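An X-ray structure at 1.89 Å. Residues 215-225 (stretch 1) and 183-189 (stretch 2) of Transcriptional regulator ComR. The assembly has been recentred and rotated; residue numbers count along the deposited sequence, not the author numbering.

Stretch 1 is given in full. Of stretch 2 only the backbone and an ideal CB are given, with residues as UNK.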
ATOM      1  N   GLY A 215      -0.967 -14.923  -2.833  1.00 37.09           N
ATOM      2  CA  GLY A 215      -1.539 -15.192  -4.143  1.00 35.66           C
ATOM      3  C   GLY A 215      -0.490 -15.183  -5.250  1.00 43.38           C
ATOM      4  O   GLY A 215      -0.543 -16.000  -6.181  1.00 42.59           O
ATOM      5  N   LEU A 216       0.468 -14.262  -5.157  1.00 41.19           N
ATOM      6  CA  LEU A 216       1.515 -14.161  -6.167  1.00 41.37           C
ATOM      7  C   LEU A 216       2.514 -15.302  -6.088  1.00 43.56           C
ATOM      8  O   LEU A 216       2.925 -15.844  -7.123  1.00 44.25           O
ATOM      9  CB  LEU A 216       2.251 -12.823  -6.046  1.00 45.28           C
ATOM     10  CG  LEU A 216       1.495 -11.640  -6.645  1.00 42.17           C
ATOM     11  CD1 LEU A 216       2.185 -10.323  -6.268  1.00 40.73           C
ATOM     12  CD2 LEU A 216       1.389 -11.810  -8.160  1.00 41.78           C
ATOM     13  N   LYS A 217       2.918 -15.663  -4.873  1.00 40.74           N
ATOM     14  CA  LYS A 217       3.810 -16.809  -4.689  1.00 41.93           C
ATOM     15  C   LYS A 217       3.218 -18.074  -5.331  1.00 45.18           C
ATOM     16  O   LYS A 217       3.960 -18.905  -5.878  1.00 45.31           O
ATOM     17  CB  LYS A 217       4.113 -17.038  -3.201  1.00 40.39           C
ATOM     18  CG  LYS A 217       5.121 -16.034  -2.621  1.00 41.05           C
ATOM     19  CD  LYS A 217       5.754 -16.534  -1.333  1.00 41.27           C
ATOM     20  CE  LYS A 217       7.101 -15.870  -1.071  1.00 45.76           C
ATOM     21  NZ  LYS A 217       8.079 -16.242  -2.153  1.00 48.04           N
ATOM     22  N   ILE A 218       1.892 -18.203  -5.319  1.00 41.94           N
ATOM     23  CA  ILE A 218       1.254 -19.336  -5.994  1.00 43.21           C
ATOM     24  C   ILE A 218       1.305 -19.155  -7.512  1.00 50.67           C
ATOM     25  O   ILE A 218       1.654 -20.082  -8.241  1.00 49.81           O
ATOM     26  CB  ILE A 218      -0.204 -19.529  -5.540  1.00 43.35           C
ATOM     27  CG1 ILE A 218      -0.236 -20.053  -4.108  1.00 35.71           C
ATOM     28  CG2 ILE A 218      -0.923 -20.508  -6.426  1.00 41.89           C
ATOM     29  CD1 ILE A 218      -1.625 -20.048  -3.482  1.00 43.46           C
ATOM     30  N   SER A 219       0.987 -17.956  -7.988  1.00 45.25           N
ATOM     31  CA  SER A 219       0.828 -17.738  -9.423  1.00 50.02           C
ATOM     32  C   SER A 219       2.166 -17.503 -10.136  1.00 50.04           C
ATOM     33  O   SER A 219       2.273 -17.674 -11.353  1.00 55.52           O
ATOM     34  CB  SER A 219      -0.107 -16.556  -9.674  1.00 48.56           C
ATOM     35  OG  SER A 219       0.493 -15.356  -9.209  1.00 53.72           O
ATOM     36  N   LEU A 220       3.181 -17.093  -9.382  1.00 48.64           N
ATOM     37  CA  LEU A 220       4.520 -16.904  -9.938  1.00 49.04           C
ATOM     38  C   LEU A 220       5.400 -18.116  -9.646  1.00 52.51           C
ATOM     39  O   LEU A 220       6.571 -18.148 -10.031  1.00 51.88           O
ATOM     40  CB  LEU A 220       5.166 -15.630  -9.375  1.00 47.27           C
ATOM     41  CG  LEU A 220       4.428 -14.329  -9.674  1.00 49.89           C
ATOM     42  CD1 LEU A 220       5.150 -13.136  -9.041  1.00 46.86           C
ATOM     43  CD2 LEU A 220       4.277 -14.145 -11.190  1.00 52.07           C
ATOM     44  N   GLU A 221       4.816 -19.103  -8.965  1.00 51.78           N
ATOM     45  CA  GLU A 221       5.523 -20.291  -8.490  1.00 54.71           C
ATOM     46  C   GLU A 221       6.801 -19.916  -7.742  1.00 52.88           C
ATOM     47  O   GLU A 221       7.901 -20.376  -8.051  1.00 52.38           O
ATOM     48  CB  GLU A 221       5.821 -21.249  -9.656  1.00 56.54           C
ATOM     49  CG  GLU A 221       4.805 -22.389  -9.745  1.00 58.19           C
ATOM     50  CD  GLU A 221       4.574 -22.898 -11.168  1.00 67.86           C
ATOM     51  OE1 GLU A 221       5.432 -22.666 -12.053  1.00 58.98           O
ATOM     52  OE2 GLU A 221       3.518 -23.536 -11.391  1.00 72.35           O
ATOM     53  N   SER A 222       6.631 -19.071  -6.740  1.00 48.19           N
ATOM     54  CA  SER A 222       7.711 -18.684  -5.852  1.00 47.92           C
ATOM     55  C   SER A 222       7.392 -19.240  -4.469  1.00 47.80           C
ATOM     56  O   SER A 222       7.049 -18.494  -3.557  1.00 44.95           O
ATOM     57  CB  SER A 222       7.853 -17.162  -5.819  1.00 45.55           C
ATOM     58  OG  SER A 222       8.852 -16.743  -4.901  1.00 49.63           O
ATOM     59  N   PHE A 223       7.492 -20.555  -4.317  1.00 47.99           N
ATOM     60  CA  PHE A 223       6.914 -21.206  -3.141  1.00 47.14           C
ATOM     61  C   PHE A 223       7.789 -21.138  -1.889  1.00 51.70           C
ATOM     62  O   PHE A 223       7.331 -21.500  -0.790  1.00 50.38           O
ATOM     63  CB  PHE A 223       6.567 -22.660  -3.470  1.00 46.14           C
ATOM     64  CG  PHE A 223       5.341 -22.802  -4.332  1.00 43.93           C
ATOM     65  CD1 PHE A 223       4.096 -22.479  -3.834  1.00 42.46           C
ATOM     66  CD2 PHE A 223       5.441 -23.224  -5.642  1.00 48.47           C
ATOM     67  CE1 PHE A 223       2.967 -22.595  -4.619  1.00 42.93           C
ATOM     68  CE2 PHE A 223       4.318 -23.338  -6.432  1.00 49.96           C
ATOM     69  CZ  PHE A 223       3.077 -23.028  -5.913  1.00 45.71           C
ATOM     70  N   LYS A 224       9.024 -20.651  -2.031  1.00 50.32           N
ATOM     71  CA  LYS A 224       9.899 -20.507  -0.868  1.00 49.65           C
ATOM     72  C   LYS A 224       9.273 -19.546   0.143  1.00 54.10           C
ATOM     73  O   LYS A 224       8.738 -18.505  -0.237  1.00 49.30           O
ATOM     74  CB  LYS A 224      11.292 -20.023  -1.273  1.00 54.86           C
ATOM     75  CG  LYS A 224      11.332 -18.624  -1.907  1.00 56.31           C
ATOM     76  CD  LYS A 224      12.650 -17.915  -1.605  1.00 63.67           C
ATOM     77  CE  LYS A 224      12.892 -16.742  -2.554  1.00 59.53           C
ATOM     78  NZ  LYS A 224      13.139 -17.222  -3.946  1.00 65.08           N
ATOM     79  N   ASP A 225       9.319 -19.929   1.421  1.00 54.52           N
ATOM     80  CA  ASP A 225       8.760 -19.146   2.527  1.00 53.82           C
ATOM     81  C   ASP A 225       7.231 -18.975   2.492  1.00 53.84           C
ATOM     82  O   ASP A 225       6.701 -18.098   3.194  1.00 50.79           O
ATOM     83  CB  ASP A 225       9.407 -17.750   2.590  1.00 56.34           C
ATOM     84  CG  ASP A 225      10.884 -17.807   2.923  1.00 63.32           C
ATOM     85  OD1 ASP A 225      11.222 -17.892   4.126  1.00 68.12           O
ATOM     86  OD2 ASP A 225      11.703 -17.766   1.978  1.00 64.42           O
ATOM     87  N   UNK A 183      13.700  -7.825  -7.117  1.00 54.16           N
ATOM     88  CA  UNK A 183      12.857  -6.823  -6.481  1.00 54.80           C
ATOM     89  C   UNK A 183      11.785  -7.494  -5.630  1.00 47.91           C
ATOM     90  O   UNK A 183      11.607  -7.145  -4.456  1.00 52.05           O
ATOM     91  CB  UNK A 183      12.214  -5.915  -7.532  1.00 54.80           C
ATOM     92  N   UNK A 184      11.084  -8.457  -6.226  1.00 43.85           N
ATOM     93  CA  UNK A 184      10.012  -9.162  -5.527  1.00 47.78           C
ATOM     94  C   UNK A 184      10.507  -9.766  -4.215  1.00 47.39           C
ATOM     95  O   UNK A 184       9.935  -9.519  -3.148  1.00 45.30           O
ATOM     96  CB  UNK A 184       9.428 -10.258  -6.421  1.00 47.78           C
ATOM     97  N   UNK A 185      11.591 -10.531  -4.280  1.00 46.99           N
ATOM     98  CA  UNK A 185      12.105 -11.181  -3.079  1.00 48.05           C
ATOM     99  C   UNK A 185      12.548 -10.164  -2.030  1.00 47.39           C
ATOM    100  O   UNK A 185      12.377 -10.388  -0.834  1.00 46.81           O
ATOM    101  CB  UNK A 185      13.273 -12.101  -3.438  1.00 48.05           C
ATOM    102  N   UNK A 186      13.123  -9.046  -2.466  1.00 48.93           N
ATOM    103  CA  UNK A 186      13.535  -8.021  -1.516  1.00 49.83           C
ATOM    104  C   UNK A 186      12.321  -7.429  -0.814  1.00 47.08           C
ATOM    105  O   UNK A 186      12.324  -7.240   0.403  1.00 47.13           O
ATOM    106  CB  UNK A 186      14.332  -6.921  -2.221  1.00 49.83           C
ATOM    107  N   UNK A 187      11.282  -7.131  -1.585  1.00 44.99           N
ATOM    108  CA  UNK A 187      10.081  -6.535  -1.001  1.00 43.99           C
ATOM    109  C   UNK A 187       9.396  -7.519  -0.048  1.00 43.65           C
ATOM    110  O   UNK A 187       9.098  -7.176   1.105  1.00 43.67           O
ATOM    111  CB  UNK A 187       9.111  -6.102  -2.102  1.00 43.99           C
ATOM    112  N   UNK A 188       9.175  -8.750  -0.519  1.00 45.13           N
ATOM    113  CA  UNK A 188       8.542  -9.783   0.303  1.00 43.53           C
ATOM    114  C   UNK A 188       9.299  -9.950   1.607  1.00 43.87           C
ATOM    115  O   UNK A 188       8.698  -9.967   2.679  1.00 43.76           O
ATOM    116  CB  UNK A 188       8.479 -11.115  -0.448  1.00 43.53           C
ATOM    117  N   UNK A 189      10.624 -10.048   1.513  1.00 44.64           N
ATOM    118  CA  UNK A 189      11.442 -10.286   2.693  1.00 45.33           C
ATOM    119  C   UNK A 189      11.305  -9.155   3.713  1.00 48.20           C
ATOM    120  O   UNK A 189      11.268  -9.391   4.924  1.00 48.30           O
ATOM    121  CB  UNK A 189      12.908 -10.453   2.289  1.00 45.33           C
TER

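The backbone of positions 183 to 189 is helical throughout, with phi between -66° and -54° and psi between -52° and -37°, and bonds such as the one from N of 187 to O of 183 at 2.9 Å. Backbone angles therefore exclude little beyond proline, whose missing N-H would cost such a bond, and the choice rests on where each CA-to-CB bond points.

At 183 nothing of stretch 1 lies within 5.5 Å of the ideal CB, so stretch 1 sets no preference. The residue is I183, which makes no contact with it.

Position 184 points toward stretch 1, yet its ideal CB also has nothing within 5.5 Å. The gap is lined by the methyl groups of L216 and L220, with K217 NZ and S222 OG on its polar side. A long apolar side chain would suit, such as leucine, methionine or an aromatic. The residue is F184, with chi1 at -179° (t), and it has 89 Å² covered, the largest share in stretch 2. Its CE1 lies 4.0 Å from L216 CD1 and 4.5 Å from L220 CD1, the latter over one ring face. K217 NZ sits at the ring edge, 4.2 Å from F184 CE2; that amine is already bound within its own stretch, donating to S222 O at 2.8 Å and K224 O at 3.0 Å.

Position 185 points sideways, with its ideal CB 4.7 Å from K224 CE. The nearby amine of K224 and hydroxyl of S222 favour an acceptor: aspartate, glutamate, asparagine or glutamine. The residue is D185. With chi1 at -67° (m), the carboxylate comes nearer than the CB direction suggests, and OD2 forms a salt bridge with K224 NZ at 3.3 Å, whose hydrogen bond is weak. D185 OD1 is 4.3 Å from S222 OG, and a water spans the gap, donating to D185 OD1 at 2.9 Å and lying 2.5 Å from S222 OG.

Positions 186 and 187 have no stretch 1 atom within 5.5 Å of the ideal CB, leaving the choice open. They are R186, which touches a crystal neighbour, and I187.

Position 188 points toward stretch 1, its ideal CB 5.0 Å from K217 CE. The lysine offers its aliphatic chain here, so a compact apolar residue such as valine, alanine or isoleucine is reasonable. It is V188, with chi1 at 174° (t); CG1 packs 4.1 Å from K217 CE.

Position 189 points sideways into space that stretch 1 leaves empty, and many residues would fit. It is D189, whose side chain comes no nearer than 6.9 Å, from D189 OD1 to D225 OD1.

Stretch 2, residues 183-189: IFDRIVD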
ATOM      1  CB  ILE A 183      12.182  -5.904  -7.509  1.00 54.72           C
ATOM      2  CG1 ILE A 183      13.219  -5.000  -8.191  1.00 54.35           C
ATOM      3  CG2 ILE A 183      11.085  -5.077  -6.843  1.00 48.61           C
ATOM      4  CD1 ILE A 183      12.608  -4.041  -9.170  1.00 59.12           C
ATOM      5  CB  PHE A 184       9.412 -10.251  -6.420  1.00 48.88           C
ATOM      6  CG  PHE A 184       8.268 -11.006  -5.778  1.00 45.52           C
ATOM      7  CD1 PHE A 184       6.989 -10.452  -5.729  1.00 46.84           C
ATOM      8  CD2 PHE A 184       8.469 -12.270  -5.222  1.00 48.23           C
ATOM      9  CE1 PHE A 184       5.929 -11.144  -5.135  1.00 43.42           C
ATOM     10  CE2 PHE A 184       7.412 -12.974  -4.624  1.00 46.58           C
ATOM     11  CZ  PHE A 184       6.142 -12.411  -4.587  1.00 44.59           C
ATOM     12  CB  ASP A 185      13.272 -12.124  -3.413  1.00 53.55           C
ATOM     13  CG  ASP A 185      12.844 -13.323  -4.249  1.00 54.17           C
ATOM     14  OD1 ASP A 185      11.630 -13.501  -4.476  1.00 52.48           O
ATOM     15  OD2 ASP A 185      13.725 -14.099  -4.681  1.00 59.64           O
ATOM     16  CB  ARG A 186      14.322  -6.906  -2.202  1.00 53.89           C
ATOM     17  CG  ARG A 186      14.822  -5.830  -1.234  1.00 56.24           C
ATOM     18  CD  ARG A 186      14.611  -4.411  -1.775  1.00 63.84           C
ATOM     19  NE  ARG A 186      14.804  -4.332  -3.224  1.00 67.30           N
ATOM     20  CZ  ARG A 186      15.960  -4.040  -3.823  1.00 70.12           C
ATOM     21  NH1 ARG A 186      16.028  -3.987  -5.151  1.00 61.92           N
ATOM     22  NH2 ARG A 186      17.048  -3.797  -3.097  1.00 71.68           N
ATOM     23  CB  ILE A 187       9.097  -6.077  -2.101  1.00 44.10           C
ATOM     24  CG1 ILE A 187       9.641  -4.837  -2.824  1.00 46.17           C
ATOM     25  CG2 ILE A 187       7.744  -5.761  -1.518  1.00 40.05           C
ATOM     26  CD1 ILE A 187       9.865  -3.659  -1.904  1.00 48.65           C
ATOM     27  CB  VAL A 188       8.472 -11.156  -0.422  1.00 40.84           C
ATOM     28  CG1 VAL A 188       7.953 -12.232   0.523  1.00 36.15           C
ATOM     29  CG2 VAL A 188       7.589 -11.062  -1.652  1.00 38.16           C
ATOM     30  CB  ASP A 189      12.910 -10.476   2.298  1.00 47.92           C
ATOM     31  CG  ASP A 189      13.834 -10.523   3.504  1.00 58.07           C
ATOM     32  OD1 ASP A 189      13.819 -11.544   4.222  1.00 59.15           O
ATOM     33  OD2 ASP A 189      14.559  -9.527   3.749  1.00 64.81           O
TER
HETATM   34  O   HOH W   1      10.496 -15.403  -6.308  1.00 46.47           O
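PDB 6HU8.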